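Local coordinates for protein lipoxygenase (Cyanothece sp., PDB 5EK8) that binds a non-heme iron and, as a 9R-lipoxygenase, probably adds molecular oxygen to polyunsaturated fatty acids, at residues T182-S187 against L391-N396; L387-K392 against D634-E639; Y626-K631 against N661-I666. All coordinates share one frame; numbering follows the deposited sequence.

Contact 1 of 3, residues T182-S187 against L391-N396; sequences TPDDYS and LKSIIN
The carboxamide of Asn396 holds the loop 182-187 at two points. Its OD1 accepts a hydrogen bond from Thr182 OG1 at 2.8 Å, in the carbonyl plane and on a lone pair. Its ND2 donates to the backbone at Asp184 O at 2.5 Å, nearly in the plane of the amide. CG of Asn396 stands beside its own backbone N (chi1 -58°), and both ends of the amide reach the loop. The two bonds fix the amide's rotation. An alanine here would remove both bonds and would probably leave Asp184 O and the Thr182 hydroxyl without these mates, holding the loop less firmly.

A third bond is given by Ser393 N to Asp184 OD2 at 2.6 Å. The donor approaches from above the carboxylate plane, 38° out of it. The start of helix 394-404 would probably favour the negative charge of the Asp184 carboxylate. The ring of Tyr186 lies against Asn396, with CZ 3.4 Å from Asn396 CB. Asn396 ND2 sits over one ring face, offset toward the rim, and the ring and amide planes are 63° apart. Ile395 CD1 touches Pro183 CD at 3.9 Å and also meets Asp184 CB.

Second-shell bonds position these groups. Thr182 OG1 accepts from Asp184 N at 3.0 Å, which makes an ST turn. Asp184 OD1 forms a salt bridge with Arg123, and Arg190 makes a cation-pi contact with Tyr186.

The loop connects strand 152-160 to helix 188-214, while Arg123 belongs to strand 115-126 of the four-stranded antiparallel sheet. Ile394, which points away from the loop, packs on helix 337-377. Ile395 also touches that helix, which carries the iron ligands His359 and His364.

Contact 2 of 3, residues L387-K392 against D634-E639; sequences LTPHLK and DDDVPE
Pro389 and Lys392 face Asp636, and Lys392, Asp634 and Asp636 form a salt-bridge network at the C-terminal end of helix 383-391. The closely packed part is at the proline. Asp636 OD1 lies 3.2 Å from Pro389 CB. Next to it Pro389 CG meets Pro638 CD at 4.3 Å, a modest apolar touch just before helix 639-647. Pro389 and Pro638 are both buried.

The charged side is looser, and its three residues are partly exposed. Lys392 and Asp636 reach toward each other tip to tip. CE of Lys392 is nearer than NZ to the carboxylate, at 3.1 Å from Asp636 OD1. The charge pairs are long: Lys392 NZ is 3.5 Å from Asp636 OD1 and 3.6 Å from Asp634 OD1. They are likely to steer the lysine more than grip it. Asp634 is held by its other oxygen, OD2, which bonds to Tyr626 OH and Ser187 OG.

The lysine chain bends at its last torsion (chi4 62°), which turns NZ to the helix end. There Lys392 NZ donates to Pro389 O at 3.1 Å, in the carbonyl plane and on a lone pair.

Contact 3 of 3, residues Y626-K631 against N661-I666; sequences YGLLVK and NIRTLI
Leu629 crosses Ile662 obliquely, with Leu629 CD1 3.7 Å from Ile662 CG2. The other branch of Leu629 turns to Thr664, where CD2 lies 3.5 Å from Thr664 OG1. Thus one leucine side chain spans two residues of 661-666. Leu629 also packs on Leu641 and Leu645 of helix 639-647. Leu628 starts out away from 661-666, but its CD2 returns to lie 3.7 Å from Asn661 C.

These side chains are set by a single beta bridge between Leu628 and Arg663. Leu629 N donates to Ile662 O at 3.0 Å, and Thr664 N donates to Gly627 O at 2.8 Å. Gly627 O also takes a CA-H...O contact from Arg663. The touching parts, 626 to 629 and 661 to 665, run 97° apart, and the bridge does not extend into a sheet. Gly627 CA lies 4.0 Å from Leu665 CD2.

Arg663 has its CB near Gly627 O, and its chain is extended from CG to NE. NE makes a salt bridge with Asp575, and NH2 bonds to Ile624 O. Its side chain lies about 4 Å from those of His570 and Ile668, two ligands of the iron. The bridge joins 626-631 to the C-terminal tail just before it enters the iron site, consistent with a role in placing it. A terminal isoleucine that binds the iron is typical of lipoxygenases.

In the fold
The three contacts form one cluster. The centres of contact 1 and contact 2 are about 12 Å apart. Those of contact 2 and contact 3 are about 10 Å apart, and those of contact 1 and contact 3 about 15 Å. Contacts 1 and 2 share Leu391 and Lys392, at the junction of helices 383-391 and 394-404. Along the chain contact 1 closes before contact 3 opens, while the segments of contacts 2 and 3 alternate. A probable hydrogen bond from His390 ND1 to Thr664 O joins contacts 2 and 3. Leu665 also packs on Lys392 and Ser393. The cluster joins the loop before helix 188-214, the two-helix junction and the C-terminal tail near the iron site.

Contact 1 of 3, residues T182-S187 against L391-N396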
loop_
_atom_site.group_PDB
_atom_site.type_symbol
_atom_site.label_atom_id
_atom_site.label_comp_id
_atom_site.label_asym_id
_atom_site.label_seq_id
_atom_site.Cartn_x
_atom_site.Cartn_y
_atom_site.Cartn_z
ATOM N N THR A 182 12.388 -8.199 -8.206
ATOM C CA THR A 182 12.126 -7.658 -6.880
ATOM C C THR A 182 13.033 -8.315 -5.839
ATOM O O THR A 182 13.382 -9.492 -5.967
ATOM C CB THR A 182 10.654 -7.872 -6.484
ATOM O OG1 THR A 182 10.445 -7.445 -5.132
ATOM C CG2 THR A 182 10.288 -9.341 -6.601
ATOM N N PRO A 183 13.433 -7.552 -4.810
ATOM C CA PRO A 183 14.206 -8.118 -3.703
ATOM C C PRO A 183 13.300 -8.616 -2.583
ATOM O O PRO A 183 13.788 -9.015 -1.526
ATOM C CB PRO A 183 15.048 -6.938 -3.239
ATOM C CG PRO A 183 14.155 -5.768 -3.468
ATOM C CD PRO A 183 13.338 -6.085 -4.708
ATOM N N ASP A 184 11.993 -8.581 -2.826
ATOM C CA ASP A 184 10.995 -9.014 -1.851
ATOM C C ASP A 184 9.733 -9.488 -2.571
ATOM O O ASP A 184 8.740 -8.764 -2.663
ATOM C CB ASP A 184 10.674 -7.877 -0.875
ATOM C CG ASP A 184 9.591 -8.244 0.131
ATOM O OD1 ASP A 184 9.456 -9.443 0.470
ATOM O OD2 ASP A 184 8.875 -7.322 0.583
ATOM N N ASP A 185 9.787 -10.714 -3.087
ATOM C CA ASP A 185 8.698 -11.277 -3.883
ATOM C C ASP A 185 7.511 -11.702 -3.034
ATOM O O ASP A 185 7.638 -11.896 -1.826
ATOM C CB ASP A 185 9.194 -12.477 -4.685
ATOM C CG ASP A 185 8.497 -12.607 -6.018
ATOM O OD1 ASP A 185 7.511 -11.867 -6.243
ATOM O OD2 ASP A 185 8.938 -13.449 -6.834
ATOM N N TYR A 186 6.355 -11.849 -3.677
ATOM C CA TYR A 186 5.172 -12.399 -3.015
ATOM C C TYR A 186 5.413 -13.834 -2.545
ATOM O O TYR A 186 6.373 -14.481 -2.958
ATOM C CB TYR A 186 3.962 -12.407 -3.948
ATOM C CG TYR A 186 3.493 -11.079 -4.488
ATOM C CD1 TYR A 186 3.086 -10.057 -3.642
ATOM C CD2 TYR A 186 3.395 -10.873 -5.854
ATOM C CE1 TYR A 186 2.627 -8.851 -4.149
ATOM C CE2 TYR A 186 2.936 -9.681 -6.368
ATOM C CZ TYR A 186 2.552 -8.673 -5.518
ATOM O OH TYR A 186 2.100 -7.489 -6.055
ATOM N N SER A 187 4.528 -14.332 -1.689
ATOM C CA SER A 187 4.482 -15.761 -1.395
ATOM C C SER A 187 3.909 -16.463 -2.618
ATOM O O SER A 187 3.171 -15.850 -3.391
ATOM C CB SER A 187 3.626 -16.055 -0.161
ATOM O OG SER A 187 3.640 -14.975 0.756
ATOM N N LEU A 391 5.289 -4.751 6.228
ATOM C CA LEU A 391 5.809 -3.896 5.165
ATOM C C LEU A 391 6.286 -4.696 3.962
ATOM O O LEU A 391 6.623 -4.125 2.926
ATOM C CB LEU A 391 6.949 -3.024 5.695
ATOM C CG LEU A 391 6.524 -1.858 6.591
ATOM C CD1 LEU A 391 7.720 -1.258 7.304
ATOM C CD2 LEU A 391 5.807 -0.796 5.776
ATOM N N LYS A 392 6.300 -6.018 4.090
ATOM C CA LYS A 392 6.757 -6.855 2.992
ATOM C C LYS A 392 5.782 -6.817 1.815
ATOM O O LYS A 392 4.598 -6.527 1.988
ATOM C CB LYS A 392 6.976 -8.300 3.457
ATOM C CG LYS A 392 5.789 -8.969 4.130
ATOM C CD LYS A 392 5.648 -10.413 3.640
ATOM C CE LYS A 392 5.024 -11.342 4.684
ATOM N NZ LYS A 392 3.634 -10.987 5.080
ATOM N N SER A 393 6.318 -7.054 0.620
ATOM C CA SER A 393 5.546 -7.245 -0.612
ATOM C C SER A 393 4.861 -5.994 -1.180
ATOM O O SER A 393 4.353 -6.037 -2.299
ATOM C CB SER A 393 4.492 -8.343 -0.403
ATOM O OG SER A 393 5.105 -9.597 -0.152
ATOM N N ILE A 394 4.856 -4.885 -0.442
ATOM C CA ILE A 394 4.119 -3.698 -0.887
ATOM C C ILE A 394 4.771 -3.043 -2.111
ATOM O O ILE A 394 4.081 -2.460 -2.961
ATOM C CB ILE A 394 3.969 -2.658 0.251
ATOM C CG1 ILE A 394 2.900 -1.626 -0.107
ATOM C CG2 ILE A 394 5.289 -1.978 0.572
ATOM C CD1 ILE A 394 2.678 -0.591 0.984
ATOM N N ILE A 395 6.090 -3.178 -2.221
ATOM C CA ILE A 395 6.811 -2.640 -3.366
ATOM C C ILE A 395 6.303 -3.278 -4.658
ATOM O O ILE A 395 6.172 -2.609 -5.690
ATOM C CB ILE A 395 8.334 -2.862 -3.231
ATOM C CG1 ILE A 395 8.644 -4.327 -2.904
ATOM C CG2 ILE A 395 8.915 -1.943 -2.157
ATOM C CD1 ILE A 395 10.108 -4.675 -3.009
ATOM N N ASN A 396 5.994 -4.569 -4.575
ATOM C CA ASN A 396 5.490 -5.328 -5.709
ATOM C C ASN A 396 4.160 -4.778 -6.207
ATOM O O ASN A 396 4.000 -4.494 -7.397
ATOM C CB ASN A 396 5.335 -6.806 -5.339
ATOM C CG ASN A 396 6.638 -7.440 -4.874
ATOM O OD1 ASN A 396 7.696 -7.233 -5.476
ATOM N ND2 ASN A 396 6.569 -8.209 -3.787
#

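Contact 2 of 3, residues L387-K392 against D634-E639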
loop_
_atom_site.group_PDB
_atom_site.type_symbol
_atom_site.label_atom_id
_atom_site.label_comp_id
_atom_site.label_asym_id
_atom_site.label_seq_id
_atom_site.Cartn_x
_atom_site.Cartn_y
_atom_site.Cartn_z
ATOM N N LEU A 387 8.305 -5.193 12.259
ATOM C CA LEU A 387 7.839 -4.346 11.159
ATOM C C LEU A 387 7.795 -5.032 9.789
ATOM O O LEU A 387 6.849 -4.826 9.027
ATOM C CB LEU A 387 8.705 -3.091 11.063
ATOM C CG LEU A 387 8.388 -1.991 12.077
ATOM C CD1 LEU A 387 9.285 -0.783 11.855
ATOM C CD2 LEU A 387 6.922 -1.602 11.983
ATOM N N THR A 388 8.808 -5.838 9.478
ATOM C CA THR A 388 8.907 -6.475 8.162
ATOM C C THR A 388 7.658 -7.240 7.666
ATOM O O THR A 388 7.294 -7.098 6.496
ATOM C CB THR A 388 10.109 -7.443 8.105
ATOM O OG1 THR A 388 10.239 -8.127 9.355
ATOM C CG2 THR A 388 11.390 -6.680 7.831
ATOM N N PRO A 389 6.994 -8.046 8.530
ATOM C CA PRO A 389 5.844 -8.792 7.990
ATOM C C PRO A 389 4.688 -7.908 7.517
ATOM O O PRO A 389 3.873 -8.348 6.710
ATOM C CB PRO A 389 5.398 -9.656 9.174
ATOM C CG PRO A 389 5.909 -8.957 10.371
ATOM C CD PRO A 389 7.219 -8.371 9.950
ATOM N N HIS A 390 4.624 -6.677 8.009
ATOM C CA HIS A 390 3.566 -5.759 7.613
ATOM C C HIS A 390 3.984 -4.888 6.430
ATOM O O HIS A 390 3.140 -4.354 5.714
ATOM C CB HIS A 390 3.163 -4.878 8.796
ATOM C CG HIS A 390 2.839 -5.650 10.034
ATOM N ND1 HIS A 390 1.735 -6.471 10.135
ATOM C CD2 HIS A 390 3.476 -5.735 11.226
ATOM C CE1 HIS A 390 1.706 -7.023 11.332
ATOM N NE2 HIS A 390 2.752 -6.592 12.016
ATOM N N LEU A 391 5.289 -4.751 6.228
ATOM C CA LEU A 391 5.809 -3.896 5.165
ATOM C C LEU A 391 6.286 -4.696 3.962
ATOM O O LEU A 391 6.623 -4.125 2.926
ATOM C CB LEU A 391 6.949 -3.024 5.695
ATOM C CG LEU A 391 6.524 -1.858 6.591
ATOM C CD1 LEU A 391 7.720 -1.258 7.304
ATOM C CD2 LEU A 391 5.807 -0.796 5.776
ATOM N N LYS A 392 6.300 -6.018 4.090
ATOM C CA LYS A 392 6.757 -6.855 2.992
ATOM C C LYS A 392 5.782 -6.817 1.815
ATOM O O LYS A 392 4.598 -6.527 1.988
ATOM C CB LYS A 392 6.976 -8.300 3.457
ATOM C CG LYS A 392 5.789 -8.969 4.130
ATOM C CD LYS A 392 5.648 -10.413 3.640
ATOM C CE LYS A 392 5.024 -11.342 4.684
ATOM N NZ LYS A 392 3.634 -10.987 5.080
ATOM N N ASP A 634 2.164 -17.062 6.568
ATOM C CA ASP A 634 3.603 -16.951 6.325
ATOM C C ASP A 634 4.433 -17.204 7.585
ATOM O O ASP A 634 5.662 -17.185 7.533
ATOM C CB ASP A 634 3.944 -15.574 5.744
ATOM C CG ASP A 634 3.627 -15.468 4.253
ATOM O OD1 ASP A 634 3.261 -14.360 3.797
ATOM O OD2 ASP A 634 3.749 -16.488 3.537
ATOM N N ASP A 635 3.752 -17.450 8.704
ATOM C CA ASP A 635 4.399 -17.748 9.985
ATOM C C ASP A 635 5.483 -16.729 10.345
ATOM O O ASP A 635 6.599 -17.094 10.719
ATOM C CB ASP A 635 4.999 -19.162 9.974
ATOM C CG ASP A 635 3.952 -20.247 9.743
ATOM O OD1 ASP A 635 3.085 -20.447 10.627
ATOM O OD2 ASP A 635 4.004 -20.901 8.676
ATOM N N ASP A 636 5.142 -15.452 10.240
ATOM C CA ASP A 636 6.099 -14.391 10.506
ATOM C C ASP A 636 5.485 -13.299 11.372
ATOM O O ASP A 636 6.175 -12.368 11.786
ATOM C CB ASP A 636 6.604 -13.797 9.197
ATOM C CG ASP A 636 5.498 -13.153 8.394
ATOM O OD1 ASP A 636 5.815 -12.373 7.478
ATOM O OD2 ASP A 636 4.312 -13.426 8.679
ATOM N N VAL A 637 4.185 -13.413 11.623
ATOM C CA VAL A 637 3.489 -12.485 12.506
ATOM C C VAL A 637 3.773 -12.851 13.957
ATOM O O VAL A 637 3.376 -13.927 14.414
ATOM C CB VAL A 637 1.967 -12.494 12.264
ATOM C CG1 VAL A 637 1.269 -11.562 13.235
ATOM C CG2 VAL A 637 1.649 -12.106 10.833
ATOM N N PRO A 638 4.480 -11.962 14.680
ATOM C CA PRO A 638 4.834 -12.166 16.088
ATOM C C PRO A 638 3.623 -12.566 16.923
ATOM O O PRO A 638 2.573 -11.931 16.832
ATOM C CB PRO A 638 5.378 -10.802 16.510
ATOM C CG PRO A 638 5.924 -10.224 15.249
ATOM C CD PRO A 638 4.993 -10.681 14.166
ATOM N N GLU A 639 3.777 -13.617 17.720
ATOM C CA GLU A 639 2.650 -14.248 18.394
ATOM C C GLU A 639 1.940 -13.335 19.386
ATOM O O GLU A 639 0.757 -13.527 19.663
ATOM C CB GLU A 639 3.111 -15.522 19.101
ATOM C CG GLU A 639 3.232 -16.715 18.168
ATOM C CD GLU A 639 1.888 -17.152 17.600
ATOM O OE1 GLU A 639 0.854 -16.936 18.271
ATOM O OE2 GLU A 639 1.868 -17.707 16.480
#

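Contact 3 of 3, residues Y626-K631 against N661-I666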
loop_
_atom_site.group_PDB
_atom_site.type_symbol
_atom_site.label_atom_id
_atom_site.label_comp_id
_atom_site.label_asym_id
_atom_site.label_seq_id
_atom_site.Cartn_x
_atom_site.Cartn_y
_atom_site.Cartn_z
ATOM N N TYR A 626 -4.751 -13.071 0.287
ATOM C CA TYR A 626 -3.692 -13.829 0.945
ATOM C C TYR A 626 -2.904 -12.931 1.901
ATOM O O TYR A 626 -2.485 -11.828 1.537
ATOM C CB TYR A 626 -2.763 -14.452 -0.102
ATOM C CG TYR A 626 -1.657 -15.325 0.453
ATOM C CD1 TYR A 626 -1.767 -16.707 0.442
ATOM C CD2 TYR A 626 -0.489 -14.767 0.968
ATOM C CE1 TYR A 626 -0.759 -17.512 0.939
ATOM C CE2 TYR A 626 0.524 -15.566 1.471
ATOM C CZ TYR A 626 0.380 -16.940 1.451
ATOM O OH TYR A 626 1.379 -17.744 1.942
ATOM N N GLY A 627 -2.697 -13.412 3.123
ATOM C CA GLY A 627 -1.969 -12.656 4.126
ATOM C C GLY A 627 -2.883 -12.030 5.163
ATOM O O GLY A 627 -3.208 -10.841 5.090
ATOM N N LEU A 628 -3.306 -12.844 6.127
ATOM C CA LEU A 628 -4.178 -12.397 7.209
ATOM C C LEU A 628 -3.512 -12.645 8.557
ATOM O O LEU A 628 -2.814 -13.644 8.742
ATOM C CB LEU A 628 -5.530 -13.111 7.149
ATOM C CG LEU A 628 -6.277 -13.033 5.816
ATOM C CD1 LEU A 628 -6.731 -14.417 5.373
ATOM C CD2 LEU A 628 -7.458 -12.081 5.907
ATOM N N LEU A 629 -3.727 -11.723 9.493
ATOM C CA LEU A 629 -3.095 -11.782 10.807
ATOM C C LEU A 629 -3.376 -13.092 11.539
ATOM O O LEU A 629 -2.450 -13.755 12.014
ATOM C CB LEU A 629 -3.554 -10.605 11.672
ATOM C CG LEU A 629 -3.001 -9.222 11.323
ATOM C CD1 LEU A 629 -3.571 -8.188 12.269
ATOM C CD2 LEU A 629 -1.477 -9.217 11.372
ATOM N N VAL A 630 -4.651 -13.460 11.632
ATOM C CA VAL A 630 -5.042 -14.674 12.343
ATOM C C VAL A 630 -4.519 -15.918 11.637
ATOM O O VAL A 630 -3.872 -16.759 12.254
ATOM C CB VAL A 630 -6.575 -14.793 12.491
ATOM C CG1 VAL A 630 -6.938 -16.079 13.225
ATOM C CG2 VAL A 630 -7.133 -13.582 13.225
ATOM N N LYS A 631 -4.798 -16.023 10.341
ATOM C CA LYS A 631 -4.379 -17.183 9.559
ATOM C C LYS A 631 -2.859 -17.339 9.544
ATOM O O LYS A 631 -2.349 -18.462 9.545
ATOM C CB LYS A 631 -4.909 -17.082 8.127
ATOM C CG LYS A 631 -4.850 -18.394 7.348
ATOM C CD LYS A 631 -5.564 -18.273 6.008
ATOM C CE LYS A 631 -5.681 -19.617 5.310
ATOM N NZ LYS A 631 -4.351 -20.232 5.040
ATOM N N ASN A 661 -10.497 -11.563 9.109
ATOM C CA ASN A 661 -10.527 -10.876 7.823
ATOM C C ASN A 661 -9.575 -9.684 7.781
ATOM O O ASN A 661 -9.531 -8.948 6.795
ATOM C CB ASN A 661 -11.949 -10.417 7.498
ATOM C CG ASN A 661 -12.772 -11.504 6.828
ATOM O OD1 ASN A 661 -12.254 -12.298 6.040
ATOM N ND2 ASN A 661 -14.062 -11.544 7.138
ATOM N N ILE A 662 -8.814 -9.503 8.854
ATOM C CA ILE A 662 -7.833 -8.429 8.924
ATOM C C ILE A 662 -6.523 -8.849 8.269
ATOM O O ILE A 662 -5.862 -9.782 8.728
ATOM C CB ILE A 662 -7.563 -8.009 10.379
ATOM C CG1 ILE A 662 -8.851 -7.504 11.030
ATOM C CG2 ILE A 662 -6.486 -6.939 10.427
ATOM C CD1 ILE A 662 -8.716 -7.174 12.498
ATOM N N ARG A 663 -6.146 -8.149 7.203
ATOM C CA ARG A 663 -4.941 -8.489 6.452
ATOM C C ARG A 663 -3.673 -8.124 7.214
ATOM O O ARG A 663 -3.664 -7.190 8.009
ATOM C CB ARG A 663 -4.946 -7.792 5.089
ATOM C CG ARG A 663 -6.071 -8.220 4.155
ATOM C CD ARG A 663 -5.996 -7.441 2.857
ATOM N NE ARG A 663 -6.939 -7.907 1.845
ATOM C CZ ARG A 663 -6.642 -8.777 0.884
ATOM N NH1 ARG A 663 -5.426 -9.305 0.809
ATOM N NH2 ARG A 663 -7.576 -9.127 0.006
ATOM N N THR A 664 -2.606 -8.876 6.964
ATOM C CA THR A 664 -1.321 -8.665 7.623
ATOM C C THR A 664 -0.544 -7.534 6.954
ATOM O O THR A 664 0.179 -6.775 7.606
ATOM C CB THR A 664 -0.459 -9.956 7.598
ATOM O OG1 THR A 664 -1.118 -10.998 8.325
ATOM C CG2 THR A 664 0.908 -9.714 8.209
ATOM N N LEU A 665 -0.718 -7.415 5.644
ATOM C CA LEU A 665 0.130 -6.545 4.846
ATOM C C LEU A 665 -0.615 -5.946 3.663
ATOM O O LEU A 665 -1.816 -6.162 3.484
ATOM C CB LEU A 665 1.354 -7.321 4.346
ATOM C CG LEU A 665 1.172 -8.263 3.146
ATOM C CD1 LEU A 665 2.498 -8.893 2.752
ATOM C CD2 LEU A 665 0.134 -9.350 3.399
ATOM N N ILE A 666 0.116 -5.180 2.863
ATOM C CA ILE A 666 -0.405 -4.635 1.619
ATOM C C ILE A 666 0.276 -5.325 0.446
ATOM O O ILE A 666 1.435 -5.044 0.151
ATOM C CB ILE A 666 -0.181 -3.107 1.523
ATOM C CG1 ILE A 666 -0.774 -2.403 2.750
ATOM C CG2 ILE A 666 -0.755 -2.565 0.220
ATOM C CD1 ILE A 666 -0.603 -0.906 2.756
#